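Local coordinates for protein aminoglycoside 3'-phosphotransferase AphA1-IAB (Acinetobacter baumannii, PDB 4GKH) that phosphorylates kanamycin and related aminoglycosides at the 3' position, making the bacterium resistant to these antibiotics, at residues Ala63-Val66 / Thr67-Met70; Ser144-Val147 / Phe148-Gln152; Asn172-Val176 / Glu177-Lys181; Arg247-Lys251 / Tyr252-Asn256; Pro257-Asn260 / Lys261-Phe264. All coordinates share one frame; numbering follows the deposited sequence. Where two conformers were deposited one is given.

Interaction 1: residues Ala63-Val66 / Thr67-Met70; sequences ANDV and TDEM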
loop_
_atom_site.group_PDB
_atom_site.type_symbol
_atom_site.label_atom_id
_atom_site.label_comp_id
_atom_site.label_asym_id
_atom_site.label_seq_id
_atom_site.Cartn_x
_atom_site.Cartn_y
_atom_site.Cartn_z
ATOM N N ALA A 63 -12.352 0.109 -12.167
ATOM C CA ALA A 63 -11.768 1.102 -13.062
ATOM C C ALA A 63 -11.376 2.352 -12.295
ATOM O O ALA A 63 -10.341 2.955 -12.568
ATOM C CB ALA A 63 -12.733 1.459 -14.194
ATOM N N ASN A 64 -12.205 2.752 -11.333
ATOM C CA ASN A 64 -11.891 3.934 -10.528
ATOM C C ASN A 64 -10.639 3.733 -9.673
ATOM O O ASN A 64 -9.796 4.633 -9.555
ATOM C CB ASN A 64 -13.083 4.307 -9.655
ATOM C CG ASN A 64 -14.284 4.693 -10.483
ATOM O OD1 ASN A 64 -14.140 5.346 -11.512
ATOM N ND2 ASN A 64 -15.465 4.261 -10.067
ATOM N N ASP A 65 -10.510 2.545 -9.095
ATOM C CA ASP A 65 -9.336 2.233 -8.279
ATOM C C ASP A 65 -8.051 2.313 -9.086
ATOM O O ASP A 65 -7.046 2.856 -8.622
ATOM C CB ASP A 65 -9.478 0.843 -7.656
ATOM C CG ASP A 65 -10.623 0.768 -6.650
ATOM O OD1 ASP A 65 -10.755 1.683 -5.811
ATOM O OD2 ASP A 65 -11.399 -0.204 -6.708
ATOM N N VAL A 66 -8.079 1.767 -10.295
ATOM C CA VAL A 66 -6.913 1.814 -11.167
ATOM C C VAL A 66 -6.591 3.265 -11.604
ATOM O O VAL A 66 -5.424 3.680 -11.659
ATOM C CB VAL A 66 -7.117 0.895 -12.388
ATOM C CG1 VAL A 66 -5.931 1.019 -13.366
ATOM C CG2 VAL A 66 -7.277 -0.538 -11.920
ATOM N N THR A 67 -7.629 4.039 -11.886
ATOM C CA THR A 67 -7.452 5.455 -12.241
ATOM C C THR A 67 -6.842 6.223 -11.073
ATOM O O THR A 67 -5.960 7.078 -11.270
ATOM C CB THR A 67 -8.785 6.108 -12.645
ATOM O OG1 THR A 67 -9.366 5.371 -13.725
ATOM C CG2 THR A 67 -8.559 7.549 -13.089
ATOM N N ASP A 68 -7.285 5.892 -9.856
ATOM C CA ASP A 68 -6.764 6.523 -8.647
ATOM C C ASP A 68 -5.269 6.245 -8.533
ATOM O O ASP A 68 -4.481 7.140 -8.193
ATOM C CB ASP A 68 -7.437 5.966 -7.384
ATOM C CG ASP A 68 -8.864 6.440 -7.213
ATOM O OD1 ASP A 68 -9.261 7.410 -7.894
ATOM O OD2 ASP A 68 -9.582 5.844 -6.378
ATOM N N GLU A 69 -4.874 5.007 -8.818
ATOM C CA GLU A 69 -3.452 4.686 -8.721
ATOM C C GLU A 69 -2.648 5.438 -9.747
ATOM O O GLU A 69 -1.576 5.952 -9.438
ATOM C CB GLU A 69 -3.129 3.190 -8.811
ATOM C CG GLU A 69 -1.608 3.013 -8.725
ATOM C CD GLU A 69 -1.131 1.594 -8.617
ATOM O OE1 GLU A 69 -1.755 0.692 -9.215
ATOM O OE2 GLU A 69 -0.104 1.396 -7.932
HETATM N N MSE A 70 -3.166 5.518 -10.968
HETATM C CA MSE A 70 -2.444 6.210 -12.027
HETATM C C MSE A 70 -2.090 7.638 -11.636
HETATM O O MSE A 70 -0.950 8.052 -11.802
HETATM C CB MSE A 70 -3.239 6.201 -13.344
HETATM C CG MSE A 70 -2.480 6.812 -14.520
HETATM SE SE MSE A 70 -2.720 8.760 -14.690
HETATM C CE MSE A 70 -4.622 8.733 -14.946
#
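Thr67 sits one helical turn on from Ala63, and its hydroxyl returns to that residue's carbonyl. Thr67 CB is 3.5 Å from Ala63 O. From there the branch divides: CG2 lies anti to the backbone N, which puts OG1 beside that N (chi1 -56°) and within 2.9 Å of Ala63 O, as donor. The same carbonyl oxygen takes the backbone bond from Thr67 N, the two donors arriving from opposite faces of its plane. OG1 also meets Arg90, which binds Asn64 OD1 as well and so ties this flank of the helix to strand 85-91.

Asp68 N bonds to Asn64 O, and Asp68 CG lies close beside that oxygen, at 3.1 Å, without a hydrogen bond from the carboxylate. A second carboxylate is near, with Asp65 OD1 4.4 Å from Asp68 OD2; the like charges may raise the proton affinity of one of them. Glu69 extends into the interior, CG anti to its N (chi1 179°), where OE1 forms a salt bridge with Lys56 and OE2 accepts from Val218 N. The bound inhibitor is about 5 Å from this side chain. A helix packed on the N-lobe sheet and carrying the glutamate of a lysine-glutamate pair is the hallmark of the protein kinase-like fold.

Interaction 2: residues Ser144-Val147 / Phe148-Gln152; sequences SDRV and FRLAQ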
loop_
_atom_site.group_PDB
_atom_site.type_symbol
_atom_site.label_atom_id
_atom_site.label_comp_id
_atom_site.label_asym_id
_atom_site.label_seq_id
_atom_site.Cartn_x
_atom_site.Cartn_y
_atom_site.Cartn_z
ATOM N N SER A 144 -6.451 11.858 2.059
ATOM C CA SER A 144 -6.683 10.501 2.550
ATOM C C SER A 144 -6.991 10.494 4.048
ATOM O O SER A 144 -6.700 9.526 4.739
ATOM C CB SER A 144 -5.460 9.615 2.278
ATOM O OG SER A 144 -5.330 9.351 0.888
ATOM N N ASP A 145 -7.588 11.570 4.546
ATOM C CA ASP A 145 -7.751 11.710 5.980
ATOM C C ASP A 145 -8.795 10.774 6.557
ATOM O O ASP A 145 -9.495 10.052 5.825
ATOM C CB ASP A 145 -7.955 13.174 6.416
ATOM C CG ASP A 145 -9.313 13.752 6.032
ATOM O OD1 ASP A 145 -10.251 13.004 5.653
ATOM O OD2 ASP A 145 -9.441 15.000 6.126
ATOM N N ARG A 146 -8.870 10.756 7.879
ATOM C CA ARG A 146 -9.696 9.751 8.528
ATOM C C ARG A 146 -11.188 9.943 8.246
ATOM O O ARG A 146 -11.916 8.972 8.132
ATOM C CB ARG A 146 -9.394 9.646 10.028
ATOM C CG ARG A 146 -10.211 10.528 10.933
ATOM C CD ARG A 146 -10.251 9.926 12.334
ATOM N NE ARG A 146 -10.769 10.851 13.334
ATOM C CZ ARG A 146 -10.016 11.691 14.035
ATOM N NH1 ARG A 146 -10.579 12.491 14.932
ATOM N NH2 ARG A 146 -8.702 11.734 13.842
ATOM N N VAL A 147 -11.654 11.182 8.110
ATOM C CA VAL A 147 -13.056 11.427 7.787
ATOM C C VAL A 147 -13.386 10.815 6.424
ATOM O O VAL A 147 -14.438 10.186 6.231
ATOM C CB VAL A 147 -13.370 12.945 7.847
ATOM C CG1 VAL A 147 -14.561 13.306 6.985
ATOM C CG2 VAL A 147 -13.585 13.380 9.301
ATOM N N PHE A 148 -12.455 10.981 5.483
ATOM C CA PHE A 148 -12.590 10.417 4.140
ATOM C C PHE A 148 -12.563 8.874 4.141
ATOM O O PHE A 148 -13.390 8.213 3.499
ATOM C CB PHE A 148 -11.478 10.968 3.237
ATOM C CG PHE A 148 -11.462 10.376 1.860
ATOM C CD1 PHE A 148 -12.318 10.855 0.879
ATOM C CD2 PHE A 148 -10.578 9.354 1.538
ATOM C CE1 PHE A 148 -12.317 10.304 -0.395
ATOM C CE2 PHE A 148 -10.564 8.800 0.268
ATOM C CZ PHE A 148 -11.429 9.275 -0.703
ATOM N N ARG A 149 -11.612 8.297 4.865
ATOM C CA ARG A 149 -11.462 6.841 4.893
ATOM C C ARG A 149 -12.578 6.183 5.679
ATOM O O ARG A 149 -12.995 5.064 5.359
ATOM C CB ARG A 149 -10.106 6.426 5.494
ATOM C CG ARG A 149 -8.848 6.872 4.730
ATOM C CD ARG A 149 -8.713 6.327 3.298
ATOM N NE ARG A 149 -8.759 4.864 3.192
ATOM C CZ ARG A 149 -7.780 4.036 3.558
ATOM N NH1 ARG A 149 -6.649 4.504 4.079
ATOM N NH2 ARG A 149 -7.936 2.727 3.404
ATOM N N LEU A 150 -13.055 6.850 6.723
ATOM C CA LEU A 150 -14.149 6.267 7.500
ATOM C C LEU A 150 -15.417 6.175 6.640
ATOM O O LEU A 150 -16.148 5.179 6.665
ATOM C CB LEU A 150 -14.399 7.067 8.775
ATOM C CG LEU A 150 -13.436 6.745 9.922
ATOM C CD1 LEU A 150 -13.541 7.802 11.011
ATOM C CD2 LEU A 150 -13.720 5.372 10.510
ATOM N N ALA A 151 -15.671 7.211 5.855
ATOM C CA ALA A 151 -16.815 7.173 4.955
ATOM C C ALA A 151 -16.639 6.082 3.896
ATOM O O ALA A 151 -17.601 5.424 3.517
ATOM C CB ALA A 151 -17.044 8.542 4.298
ATOM N N GLN A 152 -15.414 5.898 3.413
ATOM C CA GLN A 152 -15.135 4.817 2.479
ATOM C C GLN A 152 -15.426 3.473 3.135
ATOM O O GLN A 152 -16.013 2.579 2.528
ATOM C CB GLN A 152 -13.669 4.825 2.071
ATOM C CG GLN A 152 -13.364 5.391 0.697
ATOM C CD GLN A 152 -11.872 5.323 0.358
ATOM O OE1 GLN A 152 -11.040 5.018 1.215
ATOM N NE2 GLN A 152 -11.533 5.608 -0.893
HETATM O O HOH W 1 -5.432 6.867 4.338
#
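Asp145 O accepts from Arg149 N at 2.9 Å, and Leu150 N and Ala151 N follow in the same i to i+4 pattern, bonding to Arg146 O and Val147 O as helix 146-158 gets under way. Asp145 is its N-cap. With CG held between the backbone N and the carbonyl carbon (chi1 71°), the carboxylate bends round so that OD1 takes Phe148 N at 3.0 Å in a nearly straight bond (160°), meeting it almost along the C-O axis. The Phe148 ring turns across the carboxylate, their planes 57° apart, and brings its CD2 up to Ser144 CA at 4.2 Å.

Arg146 and Leu150 run side by side, with Arg146 CD 4.1 Å from Leu150 CD1; both rest on Phe264 of helix 259-269. The Arg146 head bonds Phe189 O and makes a cation-pi contact with that ring.

Arg149 is folded at chi2 and chi3, laying CG 3.4 Å from Ser144 O and placing its guanidinium in cation-pi contact with Phe272, a residue of the kanamycin pocket. Arg149 NE gives Gln152 OE1 a weak bond. A water in the guanidinium plane, at its edge, accepts from Arg149 NH1 at 2.7 Å and donates to Ser144 O.

Interaction 3: residues Asn172-Val176 / Glu177-Lys181; sequences NGWPV and EQVWK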
loop_
_atom_site.group_PDB
_atom_site.type_symbol
_atom_site.label_atom_id
_atom_site.label_comp_id
_atom_site.label_asym_id
_atom_site.label_seq_id
_atom_site.Cartn_x
_atom_site.Cartn_y
_atom_site.Cartn_z
ATOM N N ASN A 172 -10.861 -11.904 15.532
ATOM C CA ASN A 172 -11.242 -13.090 14.798
ATOM C C ASN A 172 -12.666 -13.483 15.168
ATOM O O ASN A 172 -12.973 -13.681 16.347
ATOM C CB ASN A 172 -10.271 -14.230 15.103
ATOM C CG ASN A 172 -10.553 -15.462 14.283
ATOM O OD1 ASN A 172 -11.226 -16.383 14.743
ATOM N ND2 ASN A 172 -10.048 -15.486 13.057
ATOM N N GLY A 173 -13.538 -13.575 14.169
ATOM C CA GLY A 173 -14.914 -13.974 14.414
ATOM C C GLY A 173 -15.834 -12.814 14.766
ATOM O O GLY A 173 -17.031 -13.003 14.974
ATOM N N TRP A 174 -15.282 -11.606 14.837
ATOM C CA TRP A 174 -16.091 -10.419 15.089
ATOM C C TRP A 174 -16.995 -10.122 13.894
ATOM O O TRP A 174 -16.530 -10.119 12.752
ATOM C CB TRP A 174 -15.189 -9.196 15.335
ATOM C CG TRP A 174 -14.546 -9.154 16.695
ATOM C CD1 TRP A 174 -14.150 -10.222 17.461
ATOM C CD2 TRP A 174 -14.232 -7.979 17.453
ATOM N NE1 TRP A 174 -13.614 -9.777 18.645
ATOM C CE2 TRP A 174 -13.651 -8.407 18.667
ATOM C CE3 TRP A 174 -14.391 -6.608 17.226
ATOM C CZ2 TRP A 174 -13.226 -7.513 19.647
ATOM C CZ3 TRP A 174 -13.968 -5.720 18.201
ATOM C CH2 TRP A 174 -13.389 -6.177 19.397
ATOM N N PRO A 175 -18.282 -9.836 14.149
ATOM C CA PRO A 175 -19.097 -9.296 13.051
ATOM C C PRO A 175 -18.519 -7.964 12.602
ATOM O O PRO A 175 -18.040 -7.215 13.453
ATOM C CB PRO A 175 -20.455 -9.064 13.711
ATOM C CG PRO A 175 -20.480 -10.018 14.888
ATOM C CD PRO A 175 -19.063 -10.048 15.378
ATOM N N VAL A 176 -18.544 -7.673 11.305
ATOM C CA VAL A 176 -18.027 -6.403 10.804
ATOM C C VAL A 176 -18.643 -5.208 11.550
ATOM O O VAL A 176 -17.949 -4.234 11.850
ATOM C CB VAL A 176 -18.199 -6.255 9.268
ATOM C CG1 VAL A 176 -19.664 -6.377 8.872
ATOM C CG2 VAL A 176 -17.606 -4.940 8.770
ATOM N N GLU A 177 -19.931 -5.315 11.883
ATOM C CA GLU A 177 -20.627 -4.283 12.638
ATOM C C GLU A 177 -19.986 -4.011 13.999
ATOM O O GLU A 177 -19.940 -2.866 14.442
ATOM C CB GLU A 177 -22.106 -4.653 12.824
ATOM C CG GLU A 177 -22.892 -4.734 11.513
ATOM C CD GLU A 177 -22.741 -6.079 10.805
ATOM O OE1 GLU A 177 -22.121 -7.004 11.390
ATOM O OE2 GLU A 177 -23.247 -6.206 9.664
ATOM N N GLN A 178 -19.508 -5.057 14.665
ATOM C CA GLN A 178 -18.809 -4.886 15.936
ATOM C C GLN A 178 -17.442 -4.198 15.781
ATOM O O GLN A 178 -17.069 -3.364 16.606
ATOM C CB GLN A 178 -18.646 -6.221 16.656
ATOM C CG GLN A 178 -18.178 -6.064 18.084
ATOM C CD GLN A 178 -17.811 -7.384 18.721
ATOM O OE1 GLN A 178 -18.143 -8.450 18.201
ATOM N NE2 GLN A 178 -17.115 -7.324 19.849
ATOM N N VAL A 179 -16.695 -4.553 14.741
ATOM C CA VAL A 179 -15.465 -3.826 14.417
ATOM C C VAL A 179 -15.764 -2.335 14.211
ATOM O O VAL A 179 -15.086 -1.474 14.776
ATOM C CB VAL A 179 -14.741 -4.446 13.205
ATOM C CG1 VAL A 179 -13.440 -3.702 12.890
ATOM C CG2 VAL A 179 -14.461 -5.931 13.472
ATOM N N TRP A 180 -16.813 -2.036 13.447
ATOM C CA TRP A 180 -17.225 -0.656 13.206
ATOM C C TRP A 180 -17.565 0.077 14.517
ATOM O O TRP A 180 -17.055 1.157 14.777
ATOM C CB TRP A 180 -18.419 -0.644 12.239
ATOM C CG TRP A 180 -18.953 0.698 11.906
ATOM C CD1 TRP A 180 -20.132 1.243 12.347
ATOM C CD2 TRP A 180 -18.366 1.665 11.031
ATOM N NE1 TRP A 180 -20.301 2.498 11.811
ATOM C CE2 TRP A 180 -19.231 2.780 11.000
ATOM C CE3 TRP A 180 -17.187 1.704 10.281
ATOM C CZ2 TRP A 180 -18.959 3.913 10.239
ATOM C CZ3 TRP A 180 -16.918 2.844 9.524
ATOM C CH2 TRP A 180 -17.789 3.930 9.523
ATOM N N LYS A 181 -18.418 -0.514 15.345
ATOM C CA LYS A 181 -18.823 0.135 16.592
ATOM C C LYS A 181 -17.656 0.361 17.549
ATOM O O LYS A 181 -17.529 1.434 18.130
ATOM C CB LYS A 181 -19.920 -0.664 17.301
ATOM C CG LYS A 181 -21.269 -0.614 16.602
ATOM C CD LYS A 181 -22.381 -1.165 17.484
ATOM C CE LYS A 181 -23.551 -0.194 17.578
ATOM N NZ LYS A 181 -24.191 0.075 16.259
#
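Trp174 and Gln178 make a flat stack. The Gln178 amide lies over one face of the indole, the two planes only 7° apart, with NE2 3.6 Å above the ring plane and over its centre. Gln178 CG stands anti to its backbone N (chi1 -169°) and the chain stays extended, which carries the amide back along the helix start to the tryptophan. Its oxygen faces the neighbouring proline: Gln178 OE1 is 3.4 Å from Pro175 CD.

Apolar contacts come next. Val179 CG2 approaches the indole obliquely, 3.8 Å from Trp174 CE3, and is equally near Trp174 CB. Val179 also touches Phe167 and Phe271.

Pro175 occupies the N-cap of helix 176-184, in the helical part of this kinase-like fold. The bonds that begin the helix are therefore made by the backbone: Pro175 O takes Val179 N in the carbonyl plane at 3.2 Å, together with a weak, bent bond from Gln178 N, and Val176 O accepts from Trp180 N at 2.9 Å.

A charged side chain lies along the outside of this first turn. Glu177, bent at chi2, curls back so that OE1 comes within 3.5 Å of Pro175 CB and 3.6 Å of Val176 CG1.

Interaction 4: residues Arg247-Lys251 / Tyr252-Asn256; sequences RLFQK and YGIDN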
loop_
_atom_site.group_PDB
_atom_site.type_symbol
_atom_site.label_atom_id
_atom_site.label_comp_id
_atom_site.label_asym_id
_atom_site.label_seq_id
_atom_site.Cartn_x
_atom_site.Cartn_y
_atom_site.Cartn_z
ATOM N N ARG A 247 11.424 -2.065 16.893
ATOM C CA ARG A 247 12.523 -1.441 16.158
ATOM C C ARG A 247 12.038 -0.468 15.080
ATOM O O ARG A 247 12.692 0.545 14.805
ATOM C CB ARG A 247 13.440 -2.497 15.534
ATOM C CG ARG A 247 14.637 -1.907 14.779
ATOM C CD ARG A 247 15.602 -2.999 14.338
ATOM N NE ARG A 247 16.890 -2.452 13.918
ATOM C CZ ARG A 247 18.014 -2.573 14.610
ATOM N NH1 ARG A 247 18.027 -3.246 15.760
ATOM N NH2 ARG A 247 19.135 -2.037 14.143
ATOM N N LEU A 248 10.898 -0.788 14.471
ATOM C CA LEU A 248 10.306 0.075 13.460
ATOM C C LEU A 248 10.028 1.462 14.028
ATOM O O LEU A 248 10.441 2.461 13.453
ATOM C CB LEU A 248 9.017 -0.531 12.917
ATOM C CG LEU A 248 8.239 0.447 12.037
ATOM C CD1 LEU A 248 9.059 0.817 10.804
ATOM C CD2 LEU A 248 6.859 -0.156 11.661
ATOM N N PHE A 249 9.330 1.514 15.158
ATOM C CA PHE A 249 9.083 2.786 15.833
ATOM C C PHE A 249 10.366 3.486 16.280
ATOM O O PHE A 249 10.529 4.692 16.056
ATOM C CB PHE A 249 8.148 2.602 17.024
ATOM C CG PHE A 249 6.704 2.545 16.643
ATOM C CD1 PHE A 249 6.032 3.692 16.268
ATOM C CD2 PHE A 249 6.013 1.344 16.662
ATOM C CE1 PHE A 249 4.697 3.645 15.913
ATOM C CE2 PHE A 249 4.679 1.294 16.314
ATOM C CZ PHE A 249 4.024 2.444 15.930
ATOM N N GLN A 250 11.262 2.738 16.929
ATOM C CA GLN A 250 12.529 3.292 17.381
ATOM C C GLN A 250 13.314 3.991 16.270
ATOM O O GLN A 250 13.721 5.144 16.426
ATOM C CB GLN A 250 13.400 2.210 18.022
ATOM C CG GLN A 250 14.834 2.656 18.305
ATOM C CD GLN A 250 14.919 3.682 19.412
ATOM O OE1 GLN A 250 15.857 4.479 19.463
ATOM N NE2 GLN A 250 13.938 3.668 20.311
ATOM N N LYS A 251 13.524 3.294 15.156
ATOM C CA LYS A 251 14.333 3.821 14.054
ATOM C C LYS A 251 13.602 4.948 13.337
ATOM O O LYS A 251 14.221 5.874 12.835
ATOM C CB LYS A 251 14.703 2.699 13.070
ATOM C CG LYS A 251 15.692 1.687 13.705
ATOM C CD LYS A 251 16.993 2.365 14.035
ATOM C CE LYS A 251 17.974 1.407 14.682
ATOM N NZ LYS A 251 19.343 1.994 14.659
ATOM N N TYR A 252 12.278 4.864 13.303
ATOM C CA TYR A 252 11.459 5.900 12.656
ATOM C C TYR A 252 11.569 7.211 13.445
ATOM O O TYR A 252 11.475 8.304 12.885
ATOM C CB TYR A 252 9.998 5.442 12.579
ATOM C CG TYR A 252 9.061 6.479 12.013
ATOM C CD1 TYR A 252 8.879 6.606 10.642
ATOM C CD2 TYR A 252 8.348 7.321 12.853
ATOM C CE1 TYR A 252 7.999 7.543 10.119
ATOM C CE2 TYR A 252 7.479 8.261 12.345
ATOM C CZ TYR A 252 7.308 8.367 10.982
ATOM O OH TYR A 252 6.439 9.305 10.495
ATOM N N GLY A 253 11.759 7.089 14.756
ATOM C CA GLY A 253 11.986 8.239 15.616
ATOM C C GLY A 253 10.938 8.419 16.699
ATOM O O GLY A 253 10.854 9.479 17.324
ATOM N N ILE A 254 10.139 7.383 16.932
ATOM C CA ILE A 254 9.102 7.426 17.962
ATOM C C ILE A 254 9.428 6.495 19.122
ATOM O O ILE A 254 9.475 5.281 18.952
ATOM C CB ILE A 254 7.733 7.028 17.393
ATOM C CG1 ILE A 254 7.221 8.111 16.445
ATOM C CG2 ILE A 254 6.736 6.820 18.522
ATOM C CD1 ILE A 254 5.938 7.728 15.693
ATOM N N ASP A 255 9.649 7.067 20.299
ATOM C CA ASP A 255 9.999 6.277 21.478
ATOM C C ASP A 255 8.801 5.797 22.287
ATOM O O ASP A 255 8.888 4.785 22.975
ATOM C CB ASP A 255 10.946 7.052 22.384
ATOM C CG ASP A 255 12.354 7.074 21.852
ATOM O OD1 ASP A 255 12.764 6.078 21.216
ATOM O OD2 ASP A 255 13.041 8.089 22.067
ATOM N N ASN A 256 7.694 6.527 22.230
ATOM C CA ASN A 256 6.482 6.083 22.915
ATOM C C ASN A 256 5.309 6.013 21.953
ATOM O O ASN A 256 4.568 6.984 21.807
ATOM C CB ASN A 256 6.156 6.980 24.109
ATOM C CG ASN A 256 7.145 6.809 25.253
ATOM O OD1 ASN A 256 7.014 5.899 26.076
ATOM N ND2 ASN A 256 8.140 7.685 25.308
#
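A Schellman motif ends helix 242-252, with Gly253 as its C-prime residue at a positive phi of 119°. Phe249 O holds two donors arriving from opposite faces of its carbonyl plane, Ile254 N at 2.9 Å and Gly253 N at 3.0 Å, while a weak bond runs from Gly253 N to Gln250 O.

The turn out of the helix brings Ile254 beside the side chain of the residue that accepts its N-H. Ile254 CB meets the edge of the Phe249 ring, near its plane, 3.9 Å from CD1. Further out, Gln250 bends at chi2 (69°) to swing its amide toward the departing loop, and NE2 gives Asp255 OD1 a short but weak hydrogen bond, 2.8 Å long and bent to 126°.

Tyr252 N bonds to Leu248 O at 3.0 Å, which brings Tyr252 CB within 3.1 Å of Leu248 O; the tyrosine hydroxyl reaches His133 and Arg226. The helix end packs on helix 118-133 through Lys251 and Tyr252, and on helix 227-237 through Leu248 and Ile254.

Interaction 5: residues Pro257-Asn260 / Lys261-Phe264; sequences PDMN and KLQF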
loop_
_atom_site.group_PDB
_atom_site.type_symbol
_atom_site.label_atom_id
_atom_site.label_comp_id
_atom_site.label_asym_id
_atom_site.label_seq_id
_atom_site.Cartn_x
_atom_site.Cartn_y
_atom_site.Cartn_z
ATOM N N PRO A 257 5.160 4.867 21.272
ATOM C CA PRO A 257 4.071 4.674 20.305
ATOM C C PRO A 257 2.715 5.036 20.915
ATOM O O PRO A 257 2.473 4.760 22.086
ATOM C CB PRO A 257 4.148 3.179 19.987
ATOM C CG PRO A 257 5.598 2.818 20.226
ATOM C CD PRO A 257 6.015 3.669 21.398
ATOM N N ASP A 258 1.870 5.689 20.126
ATOM C CA ASP A 258 0.546 6.113 20.555
ATOM C C ASP A 258 -0.370 4.926 20.290
ATOM O O ASP A 258 -0.800 4.712 19.163
ATOM C CB ASP A 258 0.113 7.329 19.731
ATOM C CG ASP A 258 -1.249 7.889 20.144
ATOM O OD1 ASP A 258 -2.122 7.135 20.619
ATOM O OD2 ASP A 258 -1.446 9.112 19.985
HETATM N N MSE A 259 -0.657 4.155 21.333
HETATM C CA MSE A 259 -1.397 2.910 21.179
HETATM C C MSE A 259 -2.816 3.139 20.634
HETATM O O MSE A 259 -3.333 2.321 19.873
HETATM C CB MSE A 259 -1.441 2.150 22.506
HETATM C CG MSE A 259 -0.066 1.753 23.040
HETATM SE SE MSE A 259 1.014 0.899 21.678
HETATM C CE MSE A 259 -0.000 -0.744 21.452
ATOM N N ASN A 260 -3.436 4.253 21.021
ATOM C CA ASN A 260 -4.762 4.593 20.515
ATOM C C ASN A 260 -4.766 4.818 19.008
ATOM O O ASN A 260 -5.659 4.340 18.302
ATOM C CB ASN A 260 -5.322 5.819 21.232
ATOM C CG ASN A 260 -6.722 6.173 20.771
ATOM O OD1 ASN A 260 -7.690 5.488 21.112
ATOM N ND2 ASN A 260 -6.841 7.247 19.996
ATOM N N LYS A 261 -3.770 5.543 18.506
ATOM C CA LYS A 261 -3.700 5.790 17.074
ATOM C C LYS A 261 -3.303 4.525 16.335
ATOM O O LYS A 261 -3.764 4.269 15.227
ATOM C CB LYS A 261 -2.730 6.937 16.740
ATOM C CG LYS A 261 -3.241 8.307 17.161
ATOM C CD LYS A 261 -2.734 9.411 16.225
ATOM C CE LYS A 261 -1.299 9.765 16.449
ATOM N NZ LYS A 261 -0.997 11.054 15.774
ATOM N N LEU A 262 -2.459 3.716 16.965
ATOM C CA LEU A 262 -2.079 2.446 16.365
ATOM C C LEU A 262 -3.332 1.568 16.182
ATOM O O LEU A 262 -3.615 1.062 15.084
ATOM C CB LEU A 262 -1.063 1.739 17.273
ATOM C CG LEU A 262 -0.453 0.415 16.809
ATOM C CD1 LEU A 262 0.141 0.559 15.439
ATOM C CD2 LEU A 262 0.616 -0.054 17.805
ATOM N N GLN A 263 -4.087 1.420 17.259
ATOM C CA GLN A 263 -5.259 0.553 17.259
ATOM C C GLN A 263 -6.299 1.075 16.278
ATOM O O GLN A 263 -6.884 0.305 15.502
ATOM C CB GLN A 263 -5.852 0.485 18.665
ATOM C CG GLN A 263 -7.127 -0.320 18.756
ATOM C CD GLN A 263 -6.876 -1.809 18.879
ATOM O OE1 GLN A 263 -5.879 -2.333 18.376
ATOM N NE2 GLN A 263 -7.782 -2.501 19.564
ATOM N N PHE A 264 -6.529 2.384 16.296
ATOM C CA PHE A 264 -7.458 2.952 15.333
ATOM C C PHE A 264 -7.128 2.577 13.887
ATOM O O PHE A 264 -8.004 2.143 13.138
ATOM C CB PHE A 264 -7.620 4.474 15.462
ATOM C CG PHE A 264 -8.468 5.058 14.364
ATOM C CD1 PHE A 264 -9.851 5.026 14.459
ATOM C CD2 PHE A 264 -7.879 5.567 13.205
ATOM C CE1 PHE A 264 -10.646 5.544 13.439
ATOM C CE2 PHE A 264 -8.669 6.067 12.174
ATOM C CZ PHE A 264 -10.054 6.053 12.298
#
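Asp258 accepts with both its side chain and its carbonyl from the residues ahead. Asp258 OD1 accepts from Lys261 N at 3.1 Å, a straight bond (161°) that reaches the oxygen from above the carboxylate plane, and Asp258 O takes Leu262 N at 2.9 Å. Gln263 N and Phe264 N continue the pattern to Met259 O and Asn260 O.

The aliphatic part of Lys261 crosses the Asp258 side chain at about a right angle. Bent at chi2 and chi3, it wraps round so that Lys261 CG lies 3.4 Å and CE 3.6 Å from Asp258 OD2. Its NZ passes by to a salt bridge with Asp225.

The apolar pair is Met259, a selenomethionine, and Leu262. They point the same way, side by side, with Met259 CE 3.8 Å from Leu262 CD2; Leu262 in turn packs on Ala231 and Trp234 of helix 227-237.

This is the classic aspartate N-cap, here opening helix 259-269, the last helix of the chain.

Interaction 1, on helix 61-76 against the five-stranded sheet of the N-lobe, touches none of the others; its nearest atoms are about 6 Å from those of interaction 2. The other four follow in series through the helical lobe. Interaction 2 opens helix 146-158 and links two others: Leu150 O meets Trp180 CH2 of interaction 3 at 3.5 Å, and Arg146 CD meets Phe264 CZ of interaction 5 at 3.9 Å. Interactions 4 and 5, centres 13 Å apart, end one helix and begin the next, joined where Phe249 CG touches Pro257 CG. The inhibitor lies about 5 Å from interaction 1, while kanamycin comes within about 8 to 9 Å of side chains of interactions 1, 2 and 3.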